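Local coordinates for Phospholipase/Carboxylesterase (Haliangium ochraceum, PDB 4Q82), which is probably an exported serine hydrolase of the alpha/beta-hydrolase fold that cleaves carboxylic or phospholipid esters, at residues A[65-70]-A[150-155]; A[84-89]-A[142-147]; A[231-236]-A[241-246]. All coordinates share one frame; numbering follows the deposited sequence.

Contact 1: A[65-70]-A[150-155]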
ATOM      1  N   ASN A  65      -5.643  12.347  -8.129  1.00 26.90           N
ATOM      2  CA  ASN A  65      -4.473  12.636  -7.304  1.00 26.63           C
ATOM      3  C   ASN A  65      -3.228  12.888  -8.140  1.00 26.92           C
ATOM      4  O   ASN A  65      -2.998  12.191  -9.131  1.00 28.09           O
ATOM      5  CB  ASN A  65      -4.140  11.461  -6.363  1.00 24.66           C
ATOM      6  CG  ASN A  65      -5.294  11.070  -5.474  1.00 25.92           C
ATOM      7  OD1 ASN A  65      -6.230  10.405  -5.917  1.00 27.94           O
ATOM      8  ND2 ASN A  65      -5.239  11.482  -4.209  1.00 25.07           N
ATOM      9  N   GLY A  66      -2.387  13.825  -7.722  1.00 24.57           N
ATOM     10  CA  GLY A  66      -0.999  13.793  -8.170  1.00 24.15           C
ATOM     11  C   GLY A  66      -0.366  12.495  -7.642  1.00 22.37           C
ATOM     12  O   GLY A  66      -0.774  11.993  -6.596  1.00 21.58           O
ATOM     13  N   PHE A  67       0.611  11.939  -8.350  1.00 22.94           N
ATOM     14  CA  PHE A  67       1.271  10.716  -7.864  1.00 21.95           C
ATOM     15  C   PHE A  67       2.660  10.534  -8.440  1.00 22.53           C
ATOM     16  O   PHE A  67       2.998  11.109  -9.490  1.00 23.61           O
ATOM     17  CB  PHE A  67       0.419   9.476  -8.178  1.00 22.45           C
ATOM     18  CG  PHE A  67       0.235   9.197  -9.651  1.00 24.41           C
ATOM     19  CD1 PHE A  67      -0.740   9.860 -10.388  1.00 26.26           C
ATOM     20  CD2 PHE A  67       1.015   8.234 -10.293  1.00 24.09           C
ATOM     21  CE1 PHE A  67      -0.921   9.582 -11.742  1.00 28.28           C
ATOM     22  CE2 PHE A  67       0.842   7.957 -11.653  1.00 26.78           C
ATOM     23  CZ  PHE A  67      -0.129   8.631 -12.371  1.00 28.47           C
ATOM     24  N   TRP A  68       3.463   9.728  -7.742  1.00 21.93           N
ATOM     25  CA  TRP A  68       4.737   9.235  -8.262  1.00 22.07           C
ATOM     26  C   TRP A  68       4.510   7.932  -8.990  1.00 22.47           C
ATOM     27  O   TRP A  68       3.860   7.036  -8.467  1.00 22.26           O
ATOM     28  CB  TRP A  68       5.774   9.001  -7.142  1.00 20.86           C
ATOM     29  CG  TRP A  68       6.270  10.283  -6.554  1.00 22.14           C
ATOM     30  CD1 TRP A  68       5.811  10.902  -5.429  1.00 21.92           C
ATOM     31  CD2 TRP A  68       7.265  11.146  -7.111  1.00 23.85           C
ATOM     32  NE1 TRP A  68       6.488  12.090  -5.228  1.00 22.13           N
ATOM     33  CE2 TRP A  68       7.390  12.256  -6.246  1.00 23.34           C
ATOM     34  CE3 TRP A  68       8.080  11.075  -8.249  1.00 25.36           C
ATOM     35  CZ2 TRP A  68       8.288  13.290  -6.483  1.00 24.37           C
ATOM     36  CZ3 TRP A  68       8.989  12.104  -8.480  1.00 26.75           C
ATOM     37  CH2 TRP A  68       9.082  13.196  -7.605  1.00 25.92           C
ATOM     38  N   GLU A  69       5.073   7.827 -10.189  1.00 21.82           N
ATOM     39  CA  GLU A  69       4.966   6.628 -11.008  1.00 22.17           C
ATOM     40  C   GLU A  69       6.313   5.939 -11.083  1.00 21.66           C
ATOM     41  O   GLU A  69       7.295   6.534 -11.536  1.00 23.34           O
ATOM     42  CB  GLU A  69       4.468   6.993 -12.407  1.00 25.12           C
ATOM     43  CG  GLU A  69       4.552   5.903 -13.431  1.00 25.60           C
ATOM     44  CD  GLU A  69       4.551   6.489 -14.830  1.00 28.21           C
ATOM     45  OE1 GLU A  69       3.467   6.887 -15.333  1.00 29.24           O
ATOM     46  OE2 GLU A  69       5.653   6.582 -15.408  1.00 27.92           O
ATOM     47  N   TYR A  70       6.367   4.703 -10.599  1.00 20.02           N
ATOM     48  CA  TYR A  70       7.546   3.860 -10.777  1.00 19.98           C
ATOM     49  C   TYR A  70       7.211   2.680 -11.689  1.00 21.34           C
ATOM     50  O   TYR A  70       6.269   1.927 -11.419  1.00 21.34           O
ATOM     51  CB  TYR A  70       8.098   3.320  -9.437  1.00 18.34           C
ATOM     52  CG  TYR A  70       9.191   2.296  -9.712  1.00 17.94           C
ATOM     53  CD1 TYR A  70      10.429   2.700 -10.213  1.00 19.23           C
ATOM     54  CD2 TYR A  70       8.969   0.933  -9.527  1.00 17.84           C
ATOM     55  CE1 TYR A  70      11.444   1.772 -10.477  1.00 20.68           C
ATOM     56  CE2 TYR A  70       9.980  -0.013  -9.815  1.00 19.57           C
ATOM     57  CZ  TYR A  70      11.206   0.426 -10.282  1.00 20.97           C
ATOM     58  OH  TYR A  70      12.197  -0.485 -10.564  1.00 22.81           O
ATOM     59  N   ASP A 150      -6.985   1.113 -15.284  0.59 37.66           N
ATOM     60  CA  ASP A 150      -7.383   1.536 -16.626  0.59 39.94           C
ATOM     61  C   ASP A 150      -6.192   2.073 -17.414  0.59 39.86           C
ATOM     62  O   ASP A 150      -6.173   2.015 -18.644  0.59 41.79           O
ATOM     63  CB  ASP A 150      -8.484   2.598 -16.559  0.59 41.16           C
ATOM     64  CG  ASP A 150      -9.022   2.972 -17.934  0.59 44.20           C
ATOM     65  OD1 ASP A 150      -9.162   2.071 -18.788  0.59 45.84           O
ATOM     66  OD2 ASP A 150      -9.300   4.170 -18.158  0.59 45.01           O
ATOM     67  N   THR A 151      -5.195   2.586 -16.700  1.00 37.51           N
ATOM     68  CA  THR A 151      -4.100   3.345 -17.326  1.00 36.96           C
ATOM     69  C   THR A 151      -2.814   2.559 -17.603  1.00 35.54           C
ATOM     70  O   THR A 151      -2.135   2.812 -18.599  1.00 36.91           O
ATOM     71  CB  THR A 151      -3.729   4.560 -16.455  1.00 35.84           C
ATOM     72  OG1 THR A 151      -4.887   5.382 -16.275  1.00 36.57           O
ATOM     73  CG2 THR A 151      -2.614   5.386 -17.090  1.00 36.28           C
ATOM     74  N   TYR A 152      -2.490   1.607 -16.736  1.00 33.49           N
ATOM     75  CA  TYR A 152      -1.195   0.915 -16.794  1.00 32.86           C
ATOM     76  C   TYR A 152      -1.355  -0.521 -17.269  1.00 33.97           C
ATOM     77  O   TYR A 152      -2.439  -1.096 -17.161  1.00 34.31           O
ATOM     78  CB  TYR A 152      -0.510   0.978 -15.411  1.00 30.47           C
ATOM     79  CG  TYR A 152      -0.056   2.386 -15.113  1.00 30.43           C
ATOM     80  CD1 TYR A 152      -0.860   3.269 -14.396  1.00 30.22           C
ATOM     81  CD2 TYR A 152       1.149   2.860 -15.608  1.00 30.78           C
ATOM     82  CE1 TYR A 152      -0.448   4.571 -14.158  1.00 29.93           C
ATOM     83  CE2 TYR A 152       1.563   4.159 -15.384  1.00 30.62           C
ATOM     84  CZ  TYR A 152       0.761   5.014 -14.663  1.00 30.16           C
ATOM     85  OH  TYR A 152       1.182   6.312 -14.458  1.00 30.13           O
ATOM     86  N   GLU A 153      -0.286  -1.087 -17.824  1.00 34.90           N
ATOM     87  CA  GLU A 153      -0.312  -2.470 -18.283  1.00 37.26           C
ATOM     88  C   GLU A 153      -0.069  -3.402 -17.109  1.00 35.15           C
ATOM     89  O   GLU A 153       1.045  -3.871 -16.891  1.00 33.76           O
ATOM     90  CB  GLU A 153       0.727  -2.700 -19.374  1.00 40.80           C
ATOM     91  CG  GLU A 153       0.485  -1.853 -20.602  1.00 45.19           C
ATOM     92  CD  GLU A 153       1.457  -2.171 -21.722  1.00 49.22           C
ATOM     93  OE1 GLU A 153       2.048  -3.275 -21.700  1.00 49.78           O
ATOM     94  OE2 GLU A 153       1.629  -1.314 -22.616  1.00 51.55           O
ATOM     95  N   VAL A 154      -1.121  -3.645 -16.333  1.00 34.25           N
ATOM     96  CA  VAL A 154      -0.966  -4.377 -15.099  1.00 32.16           C
ATOM     97  C   VAL A 154      -1.740  -5.678 -15.119  1.00 33.08           C
ATOM     98  O   VAL A 154      -2.730  -5.825 -15.843  1.00 34.20           O
ATOM     99  CB  VAL A 154      -1.409  -3.533 -13.877  1.00 31.21           C
ATOM    100  CG1 VAL A 154      -0.498  -2.333 -13.723  1.00 30.08           C
ATOM    101  CG2 VAL A 154      -2.846  -3.093 -14.029  1.00 32.89           C
ATOM    102  N   ASP A 155      -1.255  -6.626 -14.328  1.00 32.12           N
ATOM    103  CA  ASP A 155      -1.928  -7.896 -14.132  1.00 33.69           C
ATOM    104  C   ASP A 155      -3.020  -7.723 -13.089  1.00 33.23           C
ATOM    105  O   ASP A 155      -2.745  -7.585 -11.892  1.00 31.19           O
ATOM    106  CB  ASP A 155      -0.925  -8.971 -13.706  1.00 33.52           C
ATOM    107  CG  ASP A 155      -1.579 -10.313 -13.421  1.00 34.79           C
ATOM    108  OD1 ASP A 155      -2.814 -10.453 -13.594  1.00 35.58           O
ATOM    109  OD2 ASP A 155      -0.842 -11.244 -13.031  1.00 34.70           O
TER
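Tyr-152 meets Glu-69 and Phe-67 through its phenol oxygen. The hydroxyl donates to Glu-69 OE1, with Tyr-152 OH and OE1 2.5 Å apart, a short bond. OE1 receives it on its anti lone pair, the one turned away from the other carboxylate oxygen. OE1 lies at the edge of the Tyr-152 ring, in its plane, while the carboxylate stands nearly upright to that ring, at 82°. The same phenol oxygen abuts the edge of Phe-67, near that ring's plane, with OH 3.3 Å from Phe-67 CE2. The contact ties an outer part of the mixed sheet of this alpha/beta hydrolase to a helix end: strand 67-70 carries the acid, and Tyr-152 directly follows helix 138-151. The side chain of Glu-69 leaves with CG anti to the backbone N (chi1 169°), which carries the carboxylate out to the phenol. Its second oxygen, OE2, forms a salt bridge with Arg-56 of neighbouring strand 53-56. A leucine in place of Glu-69 would probably leave both the phenol and the Arg-56 charge without their mate. Further out, the methyl CG2 of Thr-151 lies over one face of the Tyr-152 ring, toward its rim. Tyr-152 also touches Tyr-75 and Leu-126.

Contact 2: A[84-89]-A[142-147]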
ATOM      1  N   VAL A  84      -0.188  -0.074  -5.094  1.00 16.44           N
ATOM      2  CA  VAL A  84      -0.541   1.325  -4.859  1.00 16.04           C
ATOM      3  C   VAL A  84      -0.282   1.603  -3.383  1.00 17.36           C
ATOM      4  O   VAL A  84      -0.811   0.909  -2.500  1.00 17.26           O
ATOM      5  CB  VAL A  84      -1.994   1.632  -5.235  1.00 17.02           C
ATOM      6  CG1 VAL A  84      -2.348   3.114  -4.923  1.00 21.28           C
ATOM      7  CG2 VAL A  84      -2.228   1.342  -6.742  1.00 18.98           C
ATOM      8  N   PHE A  85       0.565   2.595  -3.130  1.00 15.92           N
ATOM      9  CA  PHE A  85       1.008   2.921  -1.765  1.00 14.97           C
ATOM     10  C   PHE A  85       0.442   4.273  -1.326  1.00 15.62           C
ATOM     11  O   PHE A  85       0.560   5.262  -2.075  1.00 16.74           O
ATOM     12  CB  PHE A  85       2.543   2.966  -1.690  1.00 14.25           C
ATOM     13  CG  PHE A  85       3.052   3.760  -0.497  1.00 13.40           C
ATOM     14  CD1 PHE A  85       2.994   3.213   0.781  1.00 12.52           C
ATOM     15  CD2 PHE A  85       3.543   5.055  -0.656  1.00 13.63           C
ATOM     16  CE1 PHE A  85       3.453   3.946   1.924  1.00 12.96           C
ATOM     17  CE2 PHE A  85       3.986   5.795   0.442  1.00 13.67           C
ATOM     18  CZ  PHE A  85       3.947   5.241   1.745  1.00 13.00           C
ATOM     19  N   TRP A  86      -0.142   4.322  -0.118  1.00 14.92           N
ATOM     20  CA  TRP A  86      -0.704   5.558   0.445  1.00 15.52           C
ATOM     21  C   TRP A  86       0.104   6.033   1.654  1.00 14.92           C
ATOM     22  O   TRP A  86       0.257   5.311   2.651  1.00 13.48           O
ATOM     23  CB  TRP A  86      -2.181   5.346   0.837  1.00 15.53           C
ATOM     24  CG  TRP A  86      -3.018   5.037  -0.342  1.00 16.43           C
ATOM     25  CD1 TRP A  86      -3.243   3.803  -0.894  1.00 16.64           C
ATOM     26  CD2 TRP A  86      -3.724   5.976  -1.155  1.00 18.86           C
ATOM     27  NE1 TRP A  86      -4.049   3.929  -2.002  1.00 18.99           N
ATOM     28  CE2 TRP A  86      -4.348   5.250  -2.190  1.00 19.93           C
ATOM     29  CE3 TRP A  86      -3.888   7.364  -1.110  1.00 19.68           C
ATOM     30  CZ2 TRP A  86      -5.145   5.857  -3.156  1.00 22.07           C
ATOM     31  CZ3 TRP A  86      -4.664   7.976  -2.103  1.00 22.46           C
ATOM     32  CH2 TRP A  86      -5.294   7.214  -3.095  1.00 22.76           C
ATOM     33  N   HIS A  87       0.593   7.270   1.557  1.00 15.51           N
ATOM     34  CA  HIS A  87       1.454   7.891   2.555  1.00 14.26           C
ATOM     35  C   HIS A  87       0.720   8.290   3.853  1.00 13.87           C
ATOM     36  O   HIS A  87      -0.519   8.222   3.953  1.00 14.11           O
ATOM     37  CB  HIS A  87       2.102   9.126   1.913  1.00 13.90           C
ATOM     38  CG  HIS A  87       1.101  10.185   1.566  1.00 14.09           C
ATOM     39  ND1 HIS A  87       0.549  11.017   2.519  1.00 13.43           N
ATOM     40  CD2 HIS A  87       0.532  10.533   0.383  1.00 14.79           C
ATOM     41  CE1 HIS A  87      -0.313  11.840   1.938  1.00 15.29           C
ATOM     42  NE2 HIS A  87      -0.340  11.571   0.644  1.00 16.26           N
ATOM     43  N   GLY A  88       1.487   8.748   4.838  1.00 12.88           N
ATOM     44  CA  GLY A  88       0.903   9.191   6.087  1.00 13.55           C
ATOM     45  C   GLY A  88       0.553  10.673   6.096  1.00 14.46           C
ATOM     46  O   GLY A  88       0.880  11.418   5.169  1.00 14.43           O
ATOM     47  N   ILE A  89      -0.082  11.121   7.176  1.00 14.66           N
ATOM     48  CA  ILE A  89      -0.691  12.468   7.184  1.00 16.13           C
ATOM     49  C   ILE A  89       0.342  13.600   7.031  1.00 17.97           C
ATOM     50  O   ILE A  89       0.032  14.692   6.508  1.00 18.76           O
ATOM     51  CB  ILE A  89      -1.541  12.655   8.473  1.00 19.94           C
ATOM     52  CG1 ILE A  89      -2.616  13.731   8.294  1.00 22.18           C
ATOM     53  CG2 ILE A  89      -0.639  12.912   9.689  1.00 19.56           C
ATOM     54  CD1 ILE A  89      -3.663  13.704   9.424  1.00 23.85           C
ATOM     55  N   ARG A 142     -10.642   3.937  -3.959  1.00 23.31           N
ATOM     56  CA  ARG A 142     -11.322   3.196  -5.031  1.00 27.53           C
ATOM     57  C   ARG A 142     -11.084   3.844  -6.396  1.00 27.97           C
ATOM     58  O   ARG A 142     -10.734   3.163  -7.377  1.00 26.87           O
ATOM     59  CB  ARG A 142     -12.839   3.112  -4.779  1.00 30.27           C
ATOM     60  CG  ARG A 142     -13.579   2.430  -5.942  1.00 34.89           C
ATOM     61  CD  ARG A 142     -15.020   2.852  -6.073  1.00 39.67           C
ATOM     62  NE  ARG A 142     -15.186   4.302  -6.168  1.00 42.24           N
ATOM     63  CZ  ARG A 142     -16.321   4.928  -5.874  1.00 44.91           C
ATOM     64  NH1 ARG A 142     -17.374   4.221  -5.485  1.00 46.33           N
ATOM     65  NH2 ARG A 142     -16.412   6.253  -5.976  1.00 46.20           N
ATOM     66  N   ASP A 143     -11.309   5.158  -6.466  1.00 27.96           N
ATOM     67  CA  ASP A 143     -11.208   5.853  -7.741  1.00 30.81           C
ATOM     68  C   ASP A 143      -9.776   5.784  -8.268  1.00 29.69           C
ATOM     69  O   ASP A 143      -9.566   5.620  -9.468  1.00 31.21           O
ATOM     70  CB  ASP A 143     -11.652   7.318  -7.631  1.00 32.42           C
ATOM     71  CG  ASP A 143     -13.139   7.475  -7.338  1.00 34.77           C
ATOM     72  OD1 ASP A 143     -13.913   6.498  -7.466  1.00 34.40           O
ATOM     73  OD2 ASP A 143     -13.535   8.598  -6.972  1.00 36.42           O
ATOM     74  N   PHE A 144      -8.787   5.922  -7.392  1.00 27.50           N
ATOM     75  CA  PHE A 144      -7.408   5.892  -7.867  1.00 26.71           C
ATOM     76  C   PHE A 144      -7.014   4.487  -8.318  1.00 27.08           C
ATOM     77  O   PHE A 144      -6.260   4.324  -9.282  1.00 26.41           O
ATOM     78  CB  PHE A 144      -6.399   6.376  -6.801  1.00 23.87           C
ATOM     79  CG  PHE A 144      -5.004   6.542  -7.361  1.00 22.73           C
ATOM     80  CD1 PHE A 144      -4.078   5.521  -7.266  1.00 21.58           C
ATOM     81  CD2 PHE A 144      -4.662   7.689  -8.070  1.00 24.23           C
ATOM     82  CE1 PHE A 144      -2.821   5.632  -7.819  1.00 26.00           C
ATOM     83  CE2 PHE A 144      -3.390   7.817  -8.629  1.00 23.51           C
ATOM     84  CZ  PHE A 144      -2.472   6.784  -8.503  1.00 22.32           C
ATOM     85  N   LEU A 145      -7.485   3.465  -7.610  1.00 26.52           N
ATOM     86  CA  LEU A 145      -7.254   2.103  -8.087  1.00 27.39           C
ATOM     87  C   LEU A 145      -7.906   1.862  -9.459  1.00 29.46           C
ATOM     88  O   LEU A 145      -7.338   1.162 -10.302  1.00 29.82           O
ATOM     89  CB  LEU A 145      -7.767   1.077  -7.077  1.00 27.69           C
ATOM     90  CG  LEU A 145      -6.929   0.829  -5.820  1.00 27.40           C
ATOM     91  CD1 LEU A 145      -7.702  -0.056  -4.818  1.00 27.49           C
ATOM     92  CD2 LEU A 145      -5.605   0.201  -6.184  1.00 26.74           C
ATOM     93  N   ALA A 146      -9.093   2.436  -9.689  1.00 30.31           N
ATOM     94  CA  ALA A 146      -9.755   2.297 -10.986  1.00 32.28           C
ATOM     95  C   ALA A 146      -8.927   2.969 -12.074  1.00 32.73           C
ATOM     96  O   ALA A 146      -8.714   2.403 -13.151  1.00 34.22           O
ATOM     97  CB  ALA A 146     -11.157   2.889 -10.947  1.00 33.76           C
ATOM     98  N   PHE A 147      -8.465   4.183 -11.788  1.00 31.36           N
ATOM     99  CA  PHE A 147      -7.572   4.890 -12.695  1.00 31.01           C
ATOM    100  C   PHE A 147      -6.333   4.062 -13.018  1.00 29.88           C
ATOM    101  O   PHE A 147      -5.939   3.951 -14.186  1.00 31.13           O
ATOM    102  CB  PHE A 147      -7.138   6.231 -12.108  1.00 30.02           C
ATOM    103  CG  PHE A 147      -5.879   6.776 -12.731  1.00 31.05           C
ATOM    104  CD1 PHE A 147      -5.938   7.522 -13.898  1.00 33.02           C
ATOM    105  CD2 PHE A 147      -4.634   6.532 -12.151  1.00 29.48           C
ATOM    106  CE1 PHE A 147      -4.788   8.022 -14.472  1.00 32.97           C
ATOM    107  CE2 PHE A 147      -3.482   7.030 -12.720  1.00 29.32           C
ATOM    108  CZ  PHE A 147      -3.557   7.771 -13.888  1.00 30.90           C
TER
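Val-84 packs both its methyls against helix 138-151, one on Phe-144 and the other on Leu-145. This is a layer interface of the alpha/beta-hydrolase fold, where a helix lies on the central sheet. The short axes of strand 84-86 and helix 142-147 pass 10.5 Å apart and run roughly antiparallel, at 151°. Val-84 CG2 meets Leu-145 CD2 at 3.6 Å. Its other methyl, CG1, sits 3.8 Å from Phe-144 CD1 and almost as near to CE1. With CG1 anti to the backbone N (chi1 178°), that methyl faces Phe-144 and CG2 faces Leu-145. No hydrogen bond crosses the contact, and all four touching residues are buried. Pro-128 of strand 124-128 touches Val-84, Trp-86 and Phe-144, and Tyr-174 of helix 167-178 lies against Leu-145. Beyond the strand end, His-87 ND1 donates to Gly-88 O, and Ile-89 N makes a hydrogen bond to OD2 of the sulfonylated serine at position 165. The loop after the strand thus brings a backbone N-H to the modified serine. Trp-86 reaches the helix with the outer rim of its indole. Its six-membered ring and the Phe-144 ring meet obliquely, planes 80° apart, and Trp-86 CZ2 lies 3.9 Å from Phe-144 CB.

Contact 3: A[231-236]-A[241-246]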
ATOM      1  N   ASN A 231      -6.060 -10.289  14.838  1.00 20.51           N
ATOM      2  CA  ASN A 231      -6.380 -11.466  15.652  1.00 23.34           C
ATOM      3  C   ASN A 231      -7.728 -12.065  15.246  1.00 23.75           C
ATOM      4  O   ASN A 231      -7.877 -13.281  15.161  1.00 24.12           O
ATOM      5  CB  ASN A 231      -6.405 -11.131  17.147  1.00 26.19           C
ATOM      6  CG  ASN A 231      -5.016 -10.990  17.746  1.00 27.02           C
ATOM      7  OD1 ASN A 231      -4.033 -11.460  17.185  1.00 27.55           O
ATOM      8  ND2 ASN A 231      -4.947 -10.380  18.924  1.00 28.34           N
ATOM      9  N   GLY A 232      -8.712 -11.199  15.004  1.00 23.49           N
ATOM     10  CA  GLY A 232     -10.021 -11.648  14.558  1.00 24.08           C
ATOM     11  C   GLY A 232      -9.946 -12.388  13.229  1.00 24.34           C
ATOM     12  O   GLY A 232     -10.535 -13.456  13.061  1.00 25.33           O
ATOM     13  N   LEU A 233      -9.216 -11.811  12.278  1.00 22.64           N
ATOM     14  CA  LEU A 233      -9.117 -12.391  10.957  1.00 22.45           C
ATOM     15  C   LEU A 233      -8.376 -13.726  11.005  1.00 23.35           C
ATOM     16  O   LEU A 233      -8.763 -14.676  10.329  1.00 24.74           O
ATOM     17  CB  LEU A 233      -8.410 -11.435  10.004  1.00 21.04           C
ATOM     18  CG  LEU A 233      -9.174 -10.147   9.663  1.00 21.25           C
ATOM     19  CD1 LEU A 233      -8.205  -9.197   8.960  1.00 20.49           C
ATOM     20  CD2 LEU A 233     -10.384 -10.479   8.790  1.00 23.03           C
ATOM     21  N   ILE A 234      -7.313 -13.787  11.809  1.00 22.01           N
ATOM     22  CA  ILE A 234      -6.538 -15.026  11.970  1.00 22.96           C
ATOM     23  C   ILE A 234      -7.407 -16.120  12.591  1.00 25.95           C
ATOM     24  O   ILE A 234      -7.302 -17.293  12.213  1.00 27.73           O
ATOM     25  CB  ILE A 234      -5.263 -14.768  12.817  1.00 24.95           C
ATOM     26  CG1 ILE A 234      -4.231 -14.033  11.966  1.00 23.38           C
ATOM     27  CG2 ILE A 234      -4.641 -16.065  13.322  1.00 25.99           C
ATOM     28  CD1 ILE A 234      -3.120 -13.393  12.757  1.00 22.47           C
ATOM     29  N   ALA A 235      -8.289 -15.743  13.518  1.00 25.74           N
ATOM     30  CA  ALA A 235      -9.158 -16.722  14.168  1.00 28.11           C
ATOM     31  C   ALA A 235     -10.275 -17.231  13.243  1.00 30.02           C
ATOM     32  O   ALA A 235     -10.905 -18.258  13.526  1.00 32.07           O
ATOM     33  CB  ALA A 235      -9.764 -16.128  15.452  1.00 27.71           C
ATOM     34  N   CYS A 236     -10.521 -16.530  12.138  1.00 29.41           N
ATOM     35  CA  CYS A 236     -11.580 -16.941  11.223  1.00 31.18           C
ATOM     36  C   CYS A 236     -11.272 -18.308  10.625  1.00 32.59           C
ATOM     37  O   CYS A 236     -10.132 -18.597  10.259  1.00 31.97           O
ATOM     38  CB  CYS A 236     -11.780 -15.913  10.114  1.00 30.51           C
ATOM     39  SG  CYS A 236     -12.561 -14.380  10.699  1.00 30.48           S
ATOM     40  N   ALA A 241      -8.471 -16.449   3.295  1.00 28.79           N
ATOM     41  CA  ALA A 241      -7.186 -15.973   2.803  1.00 27.04           C
ATOM     42  C   ALA A 241      -6.145 -16.009   3.919  1.00 26.14           C
ATOM     43  O   ALA A 241      -6.505 -16.059   5.101  1.00 25.31           O
ATOM     44  CB  ALA A 241      -7.327 -14.551   2.259  1.00 25.81           C
ATOM     45  N   ASP A 242      -4.870 -16.002   3.537  0.54 25.55           N
ATOM     46  CA  ASP A 242      -3.772 -15.875   4.486  0.54 24.64           C
ATOM     47  C   ASP A 242      -3.936 -14.590   5.292  0.54 22.83           C
ATOM     48  O   ASP A 242      -4.347 -13.565   4.752  0.54 22.09           O
ATOM     49  CB  ASP A 242      -2.418 -15.863   3.764  0.54 24.36           C
ATOM     50  CG  ASP A 242      -2.134 -17.155   3.003  0.54 26.10           C
ATOM     51  OD1 ASP A 242      -2.737 -18.206   3.310  0.54 27.26           O
ATOM     52  OD2 ASP A 242      -1.283 -17.116   2.092  0.54 26.04           O
ATOM     53  N   GLN A 243      -3.619 -14.647   6.580  1.00 22.31           N
ATOM     54  CA  GLN A 243      -3.701 -13.474   7.447  1.00 21.56           C
ATOM     55  C   GLN A 243      -2.439 -13.443   8.313  1.00 21.35           C
ATOM     56  O   GLN A 243      -2.061 -14.469   8.889  1.00 22.66           O
ATOM     57  CB  GLN A 243      -4.976 -13.538   8.316  1.00 21.47           C
ATOM     58  CG  GLN A 243      -6.279 -13.684   7.532  1.00 21.80           C
ATOM     59  CD  GLN A 243      -6.571 -12.475   6.660  1.00 21.24           C
ATOM     60  OE1 GLN A 243      -6.009 -11.396   6.864  1.00 19.59           O
ATOM     61  NE2 GLN A 243      -7.444 -12.649   5.681  1.00 22.06           N
ATOM     62  N   GLN A 244      -1.761 -12.302   8.390  1.00 19.74           N
ATOM     63  CA  GLN A 244      -0.546 -12.229   9.202  1.00 19.74           C
ATOM     64  C   GLN A 244      -0.503 -10.981  10.048  1.00 17.14           C
ATOM     65  O   GLN A 244      -0.987  -9.912   9.654  1.00 16.63           O
ATOM     66  CB  GLN A 244       0.714 -12.264   8.342  1.00 22.10           C
ATOM     67  CG  GLN A 244       1.081 -13.632   7.796  1.00 28.07           C
ATOM     68  CD  GLN A 244       2.555 -13.657   7.435  1.00 32.33           C
ATOM     69  OE1 GLN A 244       3.417 -13.800   8.309  1.00 34.53           O
ATOM     70  NE2 GLN A 244       2.857 -13.443   6.160  1.00 32.96           N
ATOM     71  N   LEU A 245       0.079 -11.116  11.231  1.00 15.85           N
ATOM     72  CA  LEU A 245       0.172  -9.963  12.142  1.00 15.68           C
ATOM     73  C   LEU A 245       1.610  -9.858  12.651  1.00 15.62           C
ATOM     74  O   LEU A 245       2.183 -10.861  13.127  1.00 16.93           O
ATOM     75  CB  LEU A 245      -0.793 -10.135  13.325  1.00 16.98           C
ATOM     76  CG  LEU A 245      -0.556  -9.192  14.507  1.00 16.20           C
ATOM     77  CD1 LEU A 245      -0.871  -7.728  14.112  1.00 14.86           C
ATOM     78  CD2 LEU A 245      -1.397  -9.576  15.749  1.00 17.73           C
ATOM     79  N   THR A 246       2.181  -8.664  12.592  1.00 13.71           N
ATOM     80  CA  THR A 246       3.533  -8.455  13.099  1.00 13.02           C
ATOM     81  C   THR A 246       3.478  -7.327  14.085  1.00 13.49           C
ATOM     82  O   THR A 246       3.034  -6.243  13.740  1.00 13.20           O
ATOM     83  CB  THR A 246       4.504  -8.114  11.972  1.00 13.60           C
ATOM     84  OG1 THR A 246       4.673  -9.284  11.168  1.00 14.93           O
ATOM     85  CG2 THR A 246       5.875  -7.690  12.534  1.00 12.83           C
TER
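The last beta-alpha-beta unit of the sheet, strand 210-215, helix 224-235 and strand 243-248, holds this contact. It packs the end of the helix on the strand that follows it, an outermost strand of the sheet within the chain. The short axes of helix 231-235 and strand 243-246 approach to 7.8 Å, and their directions differ by 145°. The chain turns back within a few residues, so the pairing is local in sequence. Cys-236 lies just past the helix and is joined by a disulfide to Cys-203.

Ile-234 lies along the start of the strand. Its CG1 is 3.8 Å from Gln-243 CB, and the two side chains slide past each other in opposite directions. Further along, Ile-234 CD1 comes to 4.0 Å from Leu-245 CB, where the side chains cross at about a right angle. Gln-243 is buried and bent at chi2 (-65°). The bend brings its amide beside Leu-233, with Gln-243 OE1 3.7 Å from Leu-233 CD1. This is a packing contact. The polar needs of the amide are met elsewhere: OE1 accepts from Ile-210 N at the start of strand 210-215, and NE2 donates to Val-208 O in the loop before it. The glutamine thus joins the helix to both. At the more exposed rim, Asn-231 turns its amide oxygen to the strand, with OD1 3.5 Å from Leu-245 CD2.

Contacts 1 and 2 are buried, while contact 3 is only partly so, with its centre about 18 Å from that of the chain. The first two share helix 138-151 and touch: Phe-67 of contact 1 packs on Phe-144 and Phe-147 of contact 2, joining them through aromatic rings. Contact 3 uses other elements of the same sheet, and its nearest atoms lie about 16 Å from either. Chemistry changes with place. Contact 2, closest to the centre, is wholly apolar across its segments. Contact 1 adds one hydrogen bond from a phenol to a carboxylate, beside a phenyl ring. Contact 3 mixes aliphatic side chains with a buried glutamine whose amide is bonded elsewhere, and has an asparagine at its exposed edge.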